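Local coordinates for chitin oligosaccharide binding protein NagB2 (Paenibacillus sp. FPU-7, PDB 7EHU), which binds short chitin oligosaccharides, probably as the extracellular solute-binding component of a sugar-uptake system, at residues L32-I37 against A64-D69; P91-L96 against Y318-H323; E149-N154 against A269-D274; A159-T164 against K183-I188. One frame throughout, in Å; residues are numbered along the deposited sequence.

Interaction 1: residues L32-I37 against A64-D69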
loop_
_atom_site.group_PDB
_atom_site.type_symbol
_atom_site.label_atom_id
_atom_site.label_comp_id
_atom_site.label_asym_id
_atom_site.label_seq_id
_atom_site.Cartn_x
_atom_site.Cartn_y
_atom_site.Cartn_z
ATOM N N LEU A 32 0.895 6.823 -26.676
ATOM C CA LEU A 32 0.877 7.145 -25.252
ATOM C C LEU A 32 1.584 6.028 -24.503
ATOM O O LEU A 32 1.333 4.848 -24.757
ATOM C CB LEU A 32 -0.565 7.269 -24.738
ATOM C CG LEU A 32 -1.370 8.426 -25.352
ATOM C CD1 LEU A 32 -2.108 7.955 -26.588
ATOM C CD2 LEU A 32 -2.341 8.996 -24.341
ATOM N N THR A 33 2.460 6.390 -23.583
ATOM C CA THR A 33 3.050 5.426 -22.674
ATOM C C THR A 33 2.187 5.319 -21.429
ATOM O O THR A 33 1.785 6.330 -20.839
ATOM C CB THR A 33 4.474 5.824 -22.317
ATOM O OG1 THR A 33 5.239 5.859 -23.532
ATOM C CG2 THR A 33 5.096 4.836 -21.311
ATOM N N LEU A 34 1.903 4.082 -21.042
ATOM C CA LEU A 34 1.102 3.762 -19.867
ATOM C C LEU A 34 2.017 3.009 -18.908
ATOM O O LEU A 34 2.312 1.824 -19.112
ATOM C CB LEU A 34 -0.122 2.940 -20.266
ATOM C CG LEU A 34 -1.249 2.852 -19.243
ATOM C CD1 LEU A 34 -2.450 2.131 -19.857
ATOM C CD2 LEU A 34 -0.821 2.157 -17.942
ATOM N N ARG A 35 2.496 3.724 -17.891
ATOM C CA ARG A 35 3.359 3.177 -16.855
ATOM C C ARG A 35 2.519 2.479 -15.796
ATOM O O ARG A 35 1.663 3.106 -15.164
ATOM C CB ARG A 35 4.171 4.311 -16.229
ATOM C CG ARG A 35 4.961 3.946 -14.975
ATOM C CD ARG A 35 6.185 3.061 -15.229
ATOM N NE ARG A 35 6.970 3.581 -16.327
ATOM C CZ ARG A 35 7.672 4.713 -16.310
ATOM N NH1 ARG A 35 7.710 5.448 -15.209
ATOM N NH2 ARG A 35 8.293 5.137 -17.403
ATOM N N HIS A 36 2.787 1.192 -15.575
ATOM C CA HIS A 36 2.059 0.423 -14.580
ATOM C C HIS A 36 3.066 -0.410 -13.795
ATOM O O HIS A 36 4.236 -0.550 -14.186
ATOM C CB HIS A 36 1.010 -0.477 -15.229
ATOM C CG HIS A 36 1.603 -1.580 -16.028
ATOM N ND1 HIS A 36 1.909 -2.811 -15.481
ATOM C CD2 HIS A 36 1.976 -1.642 -17.330
ATOM C CE1 HIS A 36 2.438 -3.574 -16.416
ATOM N NE2 HIS A 36 2.477 -2.899 -17.545
ATOM N N ILE A 37 2.606 -0.968 -12.680
ATOM C CA ILE A 37 3.456 -1.714 -11.756
ATOM C C ILE A 37 3.109 -3.201 -11.726
ATOM O O ILE A 37 3.594 -3.934 -10.853
ATOM C CB ILE A 37 3.426 -1.089 -10.348
ATOM C CG1 ILE A 37 1.997 -1.056 -9.775
ATOM C CG2 ILE A 37 4.037 0.302 -10.370
ATOM C CD1 ILE A 37 1.972 -0.717 -8.302
ATOM N N ALA A 64 -4.868 5.904 -31.872
ATOM C CA ALA A 64 -4.206 5.900 -30.578
ATOM C C ALA A 64 -3.617 4.526 -30.279
ATOM O O ALA A 64 -4.312 3.508 -30.374
ATOM C CB ALA A 64 -5.212 6.281 -29.491
ATOM N N THR A 65 -2.330 4.506 -29.927
ATOM C CA THR A 65 -1.614 3.297 -29.528
ATOM C C THR A 65 -1.038 3.535 -28.141
ATOM O O THR A 65 -0.409 4.570 -27.900
ATOM C CB THR A 65 -0.473 2.999 -30.511
ATOM O OG1 THR A 65 -1.025 2.597 -31.768
ATOM C CG2 THR A 65 0.437 1.872 -30.005
ATOM N N PHE A 66 -1.276 2.600 -27.230
ATOM C CA PHE A 66 -0.731 2.673 -25.885
ATOM C C PHE A 66 0.480 1.752 -25.800
ATOM O O PHE A 66 0.421 0.588 -26.219
ATOM C CB PHE A 66 -1.768 2.272 -24.832
ATOM C CG PHE A 66 -2.939 3.227 -24.729
ATOM C CD1 PHE A 66 -3.986 3.138 -25.617
ATOM C CD2 PHE A 66 -2.983 4.221 -23.769
ATOM C CE1 PHE A 66 -5.066 4.005 -25.548
ATOM C CE2 PHE A 66 -4.064 5.098 -23.687
ATOM C CZ PHE A 66 -5.105 4.991 -24.590
ATOM N N LYS A 67 1.581 2.278 -25.294
ATOM C CA LYS A 67 2.786 1.492 -25.092
ATOM C C LYS A 67 2.881 1.226 -23.558
ATOM O O LYS A 67 3.131 2.128 -22.766
ATOM C CB LYS A 67 4.004 1.959 -25.891
ATOM C CG LYS A 67 5.006 0.861 -25.607
ATOM C CD LYS A 67 5.737 1.261 -24.376
ATOM C CE LYS A 67 6.860 0.388 -23.989
ATOM N NZ LYS A 67 7.702 0.558 -22.802
ATOM N N LEU A 68 2.581 -0.012 -23.144
ATOM C CA LEU A 68 2.608 -0.362 -21.728
ATOM C C LEU A 68 4.054 -0.497 -21.274
ATOM O O LEU A 68 4.874 -1.118 -21.953
ATOM C CB LEU A 68 1.824 -1.644 -21.445
ATOM C CG LEU A 68 0.349 -1.419 -21.063
ATOM C CD1 LEU A 68 -0.391 -0.642 -22.119
ATOM C CD2 LEU A 68 -0.351 -2.754 -20.734
ATOM N N ASP A 69 4.385 0.136 -20.160
ATOM C CA ASP A 69 5.732 0.095 -19.599
ATOM C C ASP A 69 5.580 -0.393 -18.162
ATOM O O ASP A 69 5.279 0.398 -17.259
ATOM C CB ASP A 69 6.386 1.464 -19.650
ATOM C CG ASP A 69 7.837 1.407 -19.273
ATOM O OD1 ASP A 69 8.536 0.531 -19.813
ATOM O OD2 ASP A 69 8.265 2.177 -18.388
#

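Interaction 2: residues P91-L96 against Y318-H323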
loop_
_atom_site.group_PDB
_atom_site.type_symbol
_atom_site.label_atom_id
_atom_site.label_comp_id
_atom_site.label_asym_id
_atom_site.label_seq_id
_atom_site.Cartn_x
_atom_site.Cartn_y
_atom_site.Cartn_z
ATOM N N PRO A 91 5.531 9.932 -18.170
ATOM C CA PRO A 91 4.660 9.256 -19.139
ATOM C C PRO A 91 3.301 9.943 -19.189
ATOM O O PRO A 91 2.922 10.705 -18.301
ATOM C CB PRO A 91 4.522 7.849 -18.544
ATOM C CG PRO A 91 5.637 7.700 -17.591
ATOM C CD PRO A 91 5.844 9.065 -17.018
ATOM N N GLN A 92 2.528 9.621 -20.222
ATOM C CA GLN A 92 1.201 10.207 -20.345
ATOM C C GLN A 92 0.256 9.709 -19.254
ATOM O O GLN A 92 -0.591 10.472 -18.774
ATOM C CB GLN A 92 0.622 9.907 -21.729
ATOM C CG GLN A 92 1.217 10.724 -22.869
ATOM C CD GLN A 92 2.420 10.085 -23.513
ATOM O OE1 GLN A 92 3.014 9.127 -23.012
ATOM N NE2 GLN A 92 2.715 10.532 -24.713
ATOM N N ILE A 93 0.379 8.426 -18.879
ATOM C CA ILE A 93 -0.436 7.758 -17.867
ATOM C C ILE A 93 0.520 6.990 -16.971
ATOM O O ILE A 93 1.434 6.332 -17.474
ATOM C CB ILE A 93 -1.431 6.756 -18.502
ATOM C CG1 ILE A 93 -2.355 7.438 -19.510
ATOM C CG2 ILE A 93 -2.238 6.065 -17.402
ATOM C CD1 ILE A 93 -3.064 6.454 -20.441
ATOM N N PHE A 94 0.329 7.068 -15.649
ATOM C CA PHE A 94 1.288 6.412 -14.760
ATOM C C PHE A 94 0.673 6.075 -13.414
ATOM O O PHE A 94 -0.101 6.856 -12.855
ATOM C CB PHE A 94 2.545 7.287 -14.518
ATOM C CG PHE A 94 2.218 8.745 -14.338
ATOM C CD1 PHE A 94 1.897 9.267 -13.099
ATOM C CD2 PHE A 94 2.178 9.598 -15.434
ATOM C CE1 PHE A 94 1.514 10.587 -12.968
ATOM C CE2 PHE A 94 1.824 10.919 -15.302
ATOM C CZ PHE A 94 1.511 11.420 -14.070
ATOM N N ASN A 95 1.093 4.944 -12.858
ATOM C CA ASN A 95 0.746 4.618 -11.487
ATOM C C ASN A 95 1.347 5.679 -10.560
ATOM O O ASN A 95 2.538 6.003 -10.645
ATOM C CB ASN A 95 1.275 3.230 -11.139
ATOM C CG ASN A 95 0.899 2.814 -9.735
ATOM O OD1 ASN A 95 1.620 3.068 -8.777
ATOM N ND2 ASN A 95 -0.227 2.146 -9.604
ATOM N N LEU A 96 0.512 6.222 -9.681
ATOM C CA LEU A 96 0.799 7.390 -8.869
ATOM C C LEU A 96 0.260 7.176 -7.463
ATOM O O LEU A 96 -0.823 6.608 -7.282
ATOM C CB LEU A 96 0.075 8.599 -9.471
ATOM C CG LEU A 96 0.131 9.917 -8.711
ATOM C CD1 LEU A 96 1.538 10.491 -8.680
ATOM C CD2 LEU A 96 -0.832 10.939 -9.345
ATOM N N TYR A 318 -4.035 5.797 -11.085
ATOM C CA TYR A 318 -3.400 6.442 -12.233
ATOM C C TYR A 318 -3.512 7.961 -12.125
ATOM O O TYR A 318 -4.560 8.518 -11.763
ATOM C CB TYR A 318 -4.022 5.937 -13.544
ATOM C CG TYR A 318 -3.605 4.514 -13.804
ATOM C CD1 TYR A 318 -2.289 4.212 -14.125
ATOM C CD2 TYR A 318 -4.498 3.448 -13.669
ATOM C CE1 TYR A 318 -1.881 2.898 -14.314
ATOM C CE2 TYR A 318 -4.100 2.143 -13.863
ATOM C CZ TYR A 318 -2.798 1.874 -14.179
ATOM O OH TYR A 318 -2.342 0.587 -14.331
ATOM N N GLY A 319 -2.391 8.607 -12.458
ATOM C CA GLY A 319 -2.354 10.014 -12.779
ATOM C C GLY A 319 -1.935 10.204 -14.231
ATOM O O GLY A 319 -1.545 9.250 -14.926
ATOM N N PHE A 320 -2.005 11.459 -14.675
ATOM C CA PHE A 320 -1.914 11.793 -16.087
ATOM C C PHE A 320 -1.034 13.014 -16.269
ATOM O O PHE A 320 -1.089 13.951 -15.473
ATOM C CB PHE A 320 -3.326 12.013 -16.663
ATOM C CG PHE A 320 -4.222 10.845 -16.366
ATOM C CD1 PHE A 320 -4.216 9.735 -17.192
ATOM C CD2 PHE A 320 -4.967 10.807 -15.198
ATOM C CE1 PHE A 320 -4.960 8.618 -16.884
ATOM C CE2 PHE A 320 -5.719 9.688 -14.879
ATOM C CZ PHE A 320 -5.730 8.597 -15.732
ATOM N N SER A 321 -0.207 13.003 -17.307
ATOM C CA SER A 321 0.639 14.162 -17.558
ATOM C C SER A 321 -0.217 15.379 -17.896
ATOM O O SER A 321 -1.220 15.275 -18.600
ATOM C CB SER A 321 1.597 13.856 -18.703
ATOM O OG SER A 321 2.342 15.022 -18.981
ATOM N N SER A 322 0.205 16.549 -17.409
ATOM C CA SER A 322 -0.431 17.790 -17.828
ATOM C C SER A 322 -0.027 18.198 -19.244
ATOM O O SER A 322 -0.656 19.091 -19.825
ATOM C CB SER A 322 -0.025 18.901 -16.874
ATOM O OG SER A 322 1.383 19.029 -16.904
ATOM N N HIS A 323 0.980 17.543 -19.810
ATOM C CA HIS A 323 1.584 17.934 -21.076
ATOM C C HIS A 323 1.071 17.050 -22.208
ATOM O O HIS A 323 1.789 16.246 -22.793
ATOM C CB HIS A 323 3.092 17.855 -20.938
ATOM C CG HIS A 323 3.585 18.413 -19.641
ATOM N ND1 HIS A 323 3.409 19.738 -19.282
ATOM C CD2 HIS A 323 4.236 17.822 -18.610
ATOM C CE1 HIS A 323 3.947 19.933 -18.089
ATOM N NE2 HIS A 323 4.472 18.798 -17.671
HETATM O O HOH W 1 -0.189 0.202 -12.320
#

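Interaction 3: residues E149-N154 against A269-D274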
loop_
_atom_site.group_PDB
_atom_site.type_symbol
_atom_site.label_atom_id
_atom_site.label_comp_id
_atom_site.label_asym_id
_atom_site.label_seq_id
_atom_site.Cartn_x
_atom_site.Cartn_y
_atom_site.Cartn_z
ATOM N N GLU A 149 -4.186 -2.298 5.847
ATOM C CA GLU A 149 -3.083 -3.155 6.263
ATOM C C GLU A 149 -3.439 -3.790 7.593
ATOM O O GLU A 149 -4.081 -3.156 8.427
ATOM C CB GLU A 149 -1.749 -2.392 6.339
ATOM C CG GLU A 149 -1.302 -1.870 4.976
ATOM C CD GLU A 149 0.006 -1.136 4.963
ATOM O OE1 GLU A 149 0.753 -1.164 5.979
ATOM O OE2 GLU A 149 0.286 -0.504 3.905
ATOM N N GLY A 150 -3.020 -5.042 7.754
ATOM C CA GLY A 150 -3.318 -5.806 8.948
ATOM C C GLY A 150 -2.630 -7.150 8.871
ATOM O O GLY A 150 -1.839 -7.400 7.966
ATOM N N PHE A 151 -2.930 -8.017 9.842
ATOM C CA PHE A 151 -2.316 -9.342 9.929
ATOM C C PHE A 151 -3.181 -10.402 9.261
ATOM O O PHE A 151 -4.252 -10.747 9.762
ATOM C CB PHE A 151 -2.079 -9.752 11.381
ATOM C CG PHE A 151 -0.942 -9.042 12.048
ATOM C CD1 PHE A 151 0.371 -9.421 11.830
ATOM C CD2 PHE A 151 -1.193 -7.982 12.905
ATOM C CE1 PHE A 151 1.419 -8.761 12.459
ATOM C CE2 PHE A 151 -0.155 -7.331 13.541
ATOM C CZ PHE A 151 1.147 -7.722 13.321
ATOM N N TYR A 152 -2.702 -10.937 8.149
ATOM C CA TYR A 152 -3.168 -12.232 7.698
ATOM C C TYR A 152 -2.556 -13.285 8.626
ATOM O O TYR A 152 -1.403 -13.155 9.046
ATOM C CB TYR A 152 -2.670 -12.486 6.282
ATOM C CG TYR A 152 -3.258 -11.585 5.222
ATOM C CD1 TYR A 152 -4.416 -11.932 4.537
ATOM C CD2 TYR A 152 -2.624 -10.390 4.877
ATOM C CE1 TYR A 152 -4.931 -11.125 3.530
ATOM C CE2 TYR A 152 -3.124 -9.595 3.904
ATOM C CZ TYR A 152 -4.267 -9.961 3.219
ATOM O OH TYR A 152 -4.733 -9.132 2.219
ATOM N N TYR A 153 -3.305 -14.329 8.968
ATOM C CA TYR A 153 -2.751 -15.341 9.859
ATOM C C TYR A 153 -3.260 -16.728 9.496
ATOM O O TYR A 153 -4.320 -16.909 8.892
ATOM C CB TYR A 153 -2.972 -14.993 11.341
ATOM C CG TYR A 153 -4.309 -15.380 11.929
ATOM C CD1 TYR A 153 -5.422 -14.559 11.775
ATOM C CD2 TYR A 153 -4.444 -16.523 12.712
ATOM C CE1 TYR A 153 -6.622 -14.876 12.354
ATOM C CE2 TYR A 153 -5.655 -16.852 13.301
ATOM C CZ TYR A 153 -6.739 -16.021 13.127
ATOM O OH TYR A 153 -7.924 -16.355 13.715
ATOM N N ASN A 154 -2.441 -17.706 9.852
ATOM C CA ASN A 154 -2.709 -19.114 9.590
ATOM C C ASN A 154 -3.438 -19.706 10.788
ATOM O O ASN A 154 -2.866 -19.842 11.872
ATOM C CB ASN A 154 -1.385 -19.795 9.292
ATOM C CG ASN A 154 -1.543 -21.226 8.877
ATOM O OD1 ASN A 154 -2.376 -21.960 9.416
ATOM N ND2 ASN A 154 -0.789 -21.621 7.866
ATOM N N ALA A 269 5.332 -19.575 8.020
ATOM C CA ALA A 269 5.283 -18.615 9.113
ATOM C C ALA A 269 3.820 -18.390 9.457
ATOM O O ALA A 269 2.949 -18.551 8.608
ATOM C CB ALA A 269 5.911 -17.277 8.744
ATOM N N ALA A 270 3.549 -17.993 10.697
ATOM C CA ALA A 270 2.172 -17.996 11.188
ATOM C C ALA A 270 1.346 -16.770 10.802
ATOM O O ALA A 270 0.117 -16.855 10.813
ATOM C CB ALA A 270 2.169 -18.130 12.712
ATOM N N MET A 271 1.968 -15.641 10.489
ATOM C CA MET A 271 1.219 -14.448 10.117
ATOM C C MET A 271 2.066 -13.566 9.223
ATOM O O MET A 271 3.272 -13.762 9.078
ATOM C CB MET A 271 0.723 -13.680 11.347
ATOM C CG MET A 271 1.836 -13.036 12.151
ATOM S SD MET A 271 1.336 -12.488 13.807
ATOM C CE MET A 271 1.666 -13.983 14.721
ATOM N N LEU A 272 1.407 -12.570 8.643
ATOM C CA LEU A 272 2.017 -11.678 7.661
ATOM C C LEU A 272 1.310 -10.339 7.761
ATOM O O LEU A 272 0.088 -10.291 7.608
ATOM C CB LEU A 272 1.822 -12.251 6.255
ATOM C CG LEU A 272 2.329 -11.397 5.095
ATOM C CD1 LEU A 272 3.841 -11.574 4.937
ATOM C CD2 LEU A 272 1.651 -11.756 3.816
ATOM N N PHE A 273 2.046 -9.268 8.022
ATOM C CA PHE A 273 1.471 -7.932 8.032
ATOM C C PHE A 273 1.569 -7.366 6.620
ATOM O O PHE A 273 2.675 -7.224 6.082
ATOM C CB PHE A 273 2.167 -7.023 9.056
ATOM C CG PHE A 273 1.367 -5.791 9.343
ATOM C CD1 PHE A 273 0.370 -5.821 10.296
ATOM C CD2 PHE A 273 1.534 -4.636 8.600
ATOM C CE1 PHE A 273 -0.425 -4.715 10.530
ATOM C CE2 PHE A 273 0.716 -3.527 8.823
ATOM C CZ PHE A 273 -0.249 -3.559 9.786
ATOM N N ASP A 274 0.430 -7.119 5.991
ATOM C CA ASP A 274 0.455 -6.741 4.587
ATOM C C ASP A 274 -0.818 -5.995 4.234
ATOM O O ASP A 274 -1.783 -5.955 5.008
ATOM C CB ASP A 274 0.620 -7.986 3.701
ATOM C CG ASP A 274 1.441 -7.733 2.451
ATOM O OD1 ASP A 274 1.419 -6.594 1.918
ATOM O OD2 ASP A 274 2.040 -8.691 1.953
HETATM O O HOH W 2 1.135 -19.687 6.975
#

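Interaction 4: residues A159-T164 against K183-I188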
loop_
_atom_site.group_PDB
_atom_site.type_symbol
_atom_site.label_atom_id
_atom_site.label_comp_id
_atom_site.label_asym_id
_atom_site.label_seq_id
_atom_site.Cartn_x
_atom_site.Cartn_y
_atom_site.Cartn_z
ATOM N N ALA A 159 -3.684 -22.754 15.863
ATOM C CA ALA A 159 -4.222 -23.884 16.629
ATOM C C ALA A 159 -3.122 -24.857 17.052
ATOM O O ALA A 159 -3.147 -25.373 18.178
ATOM C CB ALA A 159 -5.301 -24.610 15.822
ATOM N N ASP A 160 -2.134 -25.098 16.176
ATOM C CA ASP A 160 -1.023 -25.964 16.559
ATOM C C ASP A 160 -0.336 -25.456 17.822
ATOM O O ASP A 160 0.163 -26.253 18.627
ATOM C CB ASP A 160 0.013 -26.040 15.434
ATOM C CG ASP A 160 -0.472 -26.795 14.200
ATOM O OD1 ASP A 160 -1.426 -27.591 14.292
ATOM O OD2 ASP A 160 0.149 -26.616 13.130
ATOM N N ALA A 161 -0.277 -24.137 17.998
ATOM C CA ALA A 161 0.378 -23.512 19.137
ATOM C C ALA A 161 -0.579 -23.233 20.285
ATOM O O ALA A 161 -0.191 -22.569 21.250
ATOM C CB ALA A 161 1.063 -22.206 18.706
ATOM N N GLY A 162 -1.814 -23.713 20.199
ATOM C CA GLY A 162 -2.762 -23.543 21.275
ATOM C C GLY A 162 -3.501 -22.225 21.294
ATOM O O GLY A 162 -4.157 -21.917 22.297
ATOM N N ILE A 163 -3.417 -21.439 20.228
ATOM C CA ILE A 163 -4.026 -20.119 20.168
ATOM C C ILE A 163 -5.343 -20.313 19.431
ATOM O O ILE A 163 -5.339 -20.719 18.261
ATOM C CB ILE A 163 -3.152 -19.182 19.332
ATOM C CG1 ILE A 163 -1.708 -19.201 19.807
ATOM C CG2 ILE A 163 -3.704 -17.745 19.458
ATOM C CD1 ILE A 163 -0.764 -18.490 18.831
ATOM N N THR A 164 -6.460 -20.011 20.084
ATOM C CA THR A 164 -7.776 -20.379 19.577
ATOM C C THR A 164 -8.606 -19.186 19.118
ATOM O O THR A 164 -9.743 -19.388 18.680
ATOM C CB THR A 164 -8.552 -21.157 20.655
ATOM O OG1 THR A 164 -8.709 -20.321 21.813
ATOM C CG2 THR A 164 -7.811 -22.433 21.045
ATOM N N LYS A 183 6.787 -23.484 19.792
ATOM C CA LYS A 183 6.592 -24.605 18.889
ATOM C C LYS A 183 7.525 -24.577 17.686
ATOM O O LYS A 183 7.341 -25.381 16.766
ATOM C CB LYS A 183 5.158 -24.620 18.372
ATOM C CG LYS A 183 4.037 -24.933 19.345
ATOM C CD LYS A 183 3.978 -26.366 19.871
ATOM C CE LYS A 183 3.844 -27.283 18.677
ATOM N NZ LYS A 183 2.952 -28.456 18.757
ATOM N N ASN A 184 8.500 -23.664 17.659
ATOM C CA ASN A 184 9.415 -23.528 16.528
ATOM C C ASN A 184 8.651 -23.253 15.227
ATOM O O ASN A 184 9.014 -23.733 14.153
ATOM C CB ASN A 184 10.363 -24.728 16.432
ATOM C CG ASN A 184 11.376 -24.769 17.585
ATOM O OD1 ASN A 184 11.506 -23.809 18.351
ATOM N ND2 ASN A 184 12.064 -25.888 17.727
ATOM N N ILE A 185 7.571 -22.475 15.331
ATOM C CA ILE A 185 6.861 -21.922 14.182
ATOM C C ILE A 185 7.349 -20.488 14.032
ATOM O O ILE A 185 7.217 -19.687 14.968
ATOM C CB ILE A 185 5.332 -21.961 14.378
ATOM C CG1 ILE A 185 4.823 -23.405 14.523
ATOM C CG2 ILE A 185 4.621 -21.263 13.225
ATOM C CD1 ILE A 185 3.439 -23.504 15.153
ATOM N N THR A 186 7.908 -20.153 12.872
ATOM C CA THR A 186 8.311 -18.771 12.598
ATOM C C THR A 186 7.085 -17.871 12.746
ATOM O O THR A 186 6.112 -18.048 12.006
ATOM C CB THR A 186 8.866 -18.651 11.180
ATOM O OG1 THR A 186 9.938 -19.578 11.002
ATOM C CG2 THR A 186 9.371 -17.233 10.893
ATOM N N PRO A 187 7.057 -16.938 13.693
ATOM C CA PRO A 187 5.782 -16.251 13.943
ATOM C C PRO A 187 5.337 -15.299 12.847
ATOM O O PRO A 187 4.178 -15.371 12.423
ATOM C CB PRO A 187 5.999 -15.564 15.300
ATOM C CG PRO A 187 7.055 -16.436 15.969
ATOM C CD PRO A 187 7.992 -16.730 14.816
ATOM N N ILE A 188 6.225 -14.423 12.372
ATOM C CA ILE A 188 5.866 -13.336 11.460
ATOM C C ILE A 188 6.749 -13.408 10.219
ATOM O O ILE A 188 7.973 -13.250 10.312
ATOM C CB ILE A 188 6.024 -11.952 12.117
ATOM C CG1 ILE A 188 5.220 -11.835 13.411
ATOM C CG2 ILE A 188 5.621 -10.854 11.138
ATOM C CD1 ILE A 188 5.561 -10.627 14.256
HETATM O O HOH W 3 0.726 -28.991 17.795
#

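Interaction 1: residues L32-I37 against A64-D69
D69 OD2 is gripped by R35 across the contact and by K80 outside it. R35 NE donates to this oxygen at 2.8 Å, and R35 NH2 adds a weak bond to D69 OD2 at 3.1 Å; NE reaches OD2 on its anti side, 18° out of the carboxylate plane. K80 NZ forms its own salt bridge with OD2, while K67 NZ takes D69 OD1 at 3.1 Å from within the same strand. R35 starts with CG anti to the backbone N (chi1 170°), and its chain then bends at chi2 and chi3 to lie alongside D69. NH2 also pairs with E84, and NH1 donates to N76. An alanine in place of R35 would probably cost D69 its arginine partner and leave E84 without this salt-bridge mate. Beneath lies a parallel ladder, L32 to R35 paired with F66 to D69, in which L34 N donates to K67 O at 2.9 Å. On the face opposite the charges, L32 CB meets F66 CD2 at 4.0 Å and L34 CB meets L68 CD1 at the same distance. The two strands of this beta-alpha-beta unit thus carry ionic pairing on one face and apolar packing on the other, and the shared carboxylate is likely to stay ionised.

Interaction 2: residues P91-L96 against Y318-H323
F94 lays its ring over the backbone of the strand ending in F320, G319 being the residue beneath it. From CB, CG takes the crowded position between the backbone N and the carbonyl carbon (chi1 40°). G319 O stands 3.6 Å above the ring plane, over the centre; this oxygen also accepts from F94 N. Farther out, F94 CE1 meets G319 C at 3.7 Å, F94 CZ approaches F320 N at 3.6 Å, and F94 CE2 comes to 3.5 Å from S321 N. A CB on G319 would clash with L96 CD2 and sit tight against F94 CE1, so the bare glycine makes room mainly for L96 and also for the ring. An alanine in place of F94 would probably uncover the G319 to S321 backbone and open a gap beside it. Further antiparallel bonds run from G319 N to F94 O, at 2.9 Å, and from S321 N to Q92 O. On the other face I93 CG1 meets the edge of the F320 ring, 3.8 Å from CD1, and I93 CG2 touches Y318 CD1. Helix 73-86 covers F94 through L81 and M85, helix 326-339 covers I93 and F320 through F335, and strand 30-36 flanks strand 93-97.

Interaction 3: residues E149-N154 against A269-D274
F273 turns the edge of its ring into the face of F151, a T-shaped pair with centroids 4.9 Å apart and planes at 75°. The rim atom F273 CD1 stands 3.5 Å above the F151 plane, over its centre. With CG anti to the backbone N (chi1 -164°), the F273 ring also crosses G150: G150 O lies over one of its faces, offset toward the rim, and F273 CE1 comes to 3.5 Å from G150 CA. M271 approaches F151 obliquely, its SD 4.4 Å from the ring centroid and 40° off the normal, a Met-aromatic contact. E149 crosses F273 at about a right angle, E149 CB meeting F273 CE2 at 3.7 Å. The opposite face of the sheet carries Y152, which has L272 O at its ring edge and crosses D274 with ring and carboxylate planes nearly perpendicular; Y152 OH bonds T279 and D274 OD1 bonds Y257. Paired backbone bonds at G150 with D274 and Y152 with L272 fix this order, and N154 N to A270 O extends it at 2.9 Å. This is an antiparallel strand pair in the central sheet of a periplasmic-binding-protein-like fold, and at its E149 end it reaches the sugar site, with the E149 side chain about 4 Å from a bound N-acetylglucosamine.

Interaction 4: residues A159-T164 against K183-I188
K183 CG packs against A161, 3.9 Å from its CA and 4.1 Å from its CB, and this is the closer carbon contact of a small interface burying 151 Å² in all. I185 adds its tip: CD1 lies 4.3 Å from D160 CB and 4.5 Å from A161 CB. The apolar side is continued by neighbours, since L180 of helix 170-182 touches A161 and L157 of helix 155-160 touches I185. Each segment lies at a helix C-terminus, and both helices are closed in the same way. In each a Schellman motif terminates the helix, with G162 and N184 as the C-prime residues at positive phi; G162 N, for instance, donates to A159 O. The contact therefore brings together the C-terminal turns of helices 155-160 and 170-182, where A161 and K183 are the first residues to leave helical geometry. Toward solvent the fit is looser and polar. No direct hydrogen bond crosses the contact. The lysine chain starts with CG anti to the carbonyl carbon (chi1 -68°), then folds at each later torsion and runs past D160 O, which K183 CE approaches at 3.8 Å. K183 NZ stops 3.6 Å from D160 O. A water donates to D160 O at 2.9 Å, but it lies so close to NZ that this second leg is doubtful. The D160 carboxylate takes no part here: its OD1 is 6.3 Å from K183 NZ, and OD2 is engaged by K156 in a salt bridge.

In the fold
Interactions 1 and 2 are adjacent in one sheet, their centres 10 Å apart: R35 N probably donates to I93 O at 2.8 Å, and H36 CB packs on Y318 OH at 3.6 Å. Interactions 3 and 4, 13 Å apart, adjoin through A270 N and T186 O, 2.9 Å from each other. The two pairs lie on opposite sides of the chain's centre, interactions 1 and 3 having centres 34 Å apart, yet strands 309-320 and 138-154 are neighbours in the sheet that 1, 2 and 3 share. Residues of interactions 1, 2 and 3 come near the bound sugar: I37 touches it, the N95 side chain is about 5 Å away and that of E149 about 4 Å.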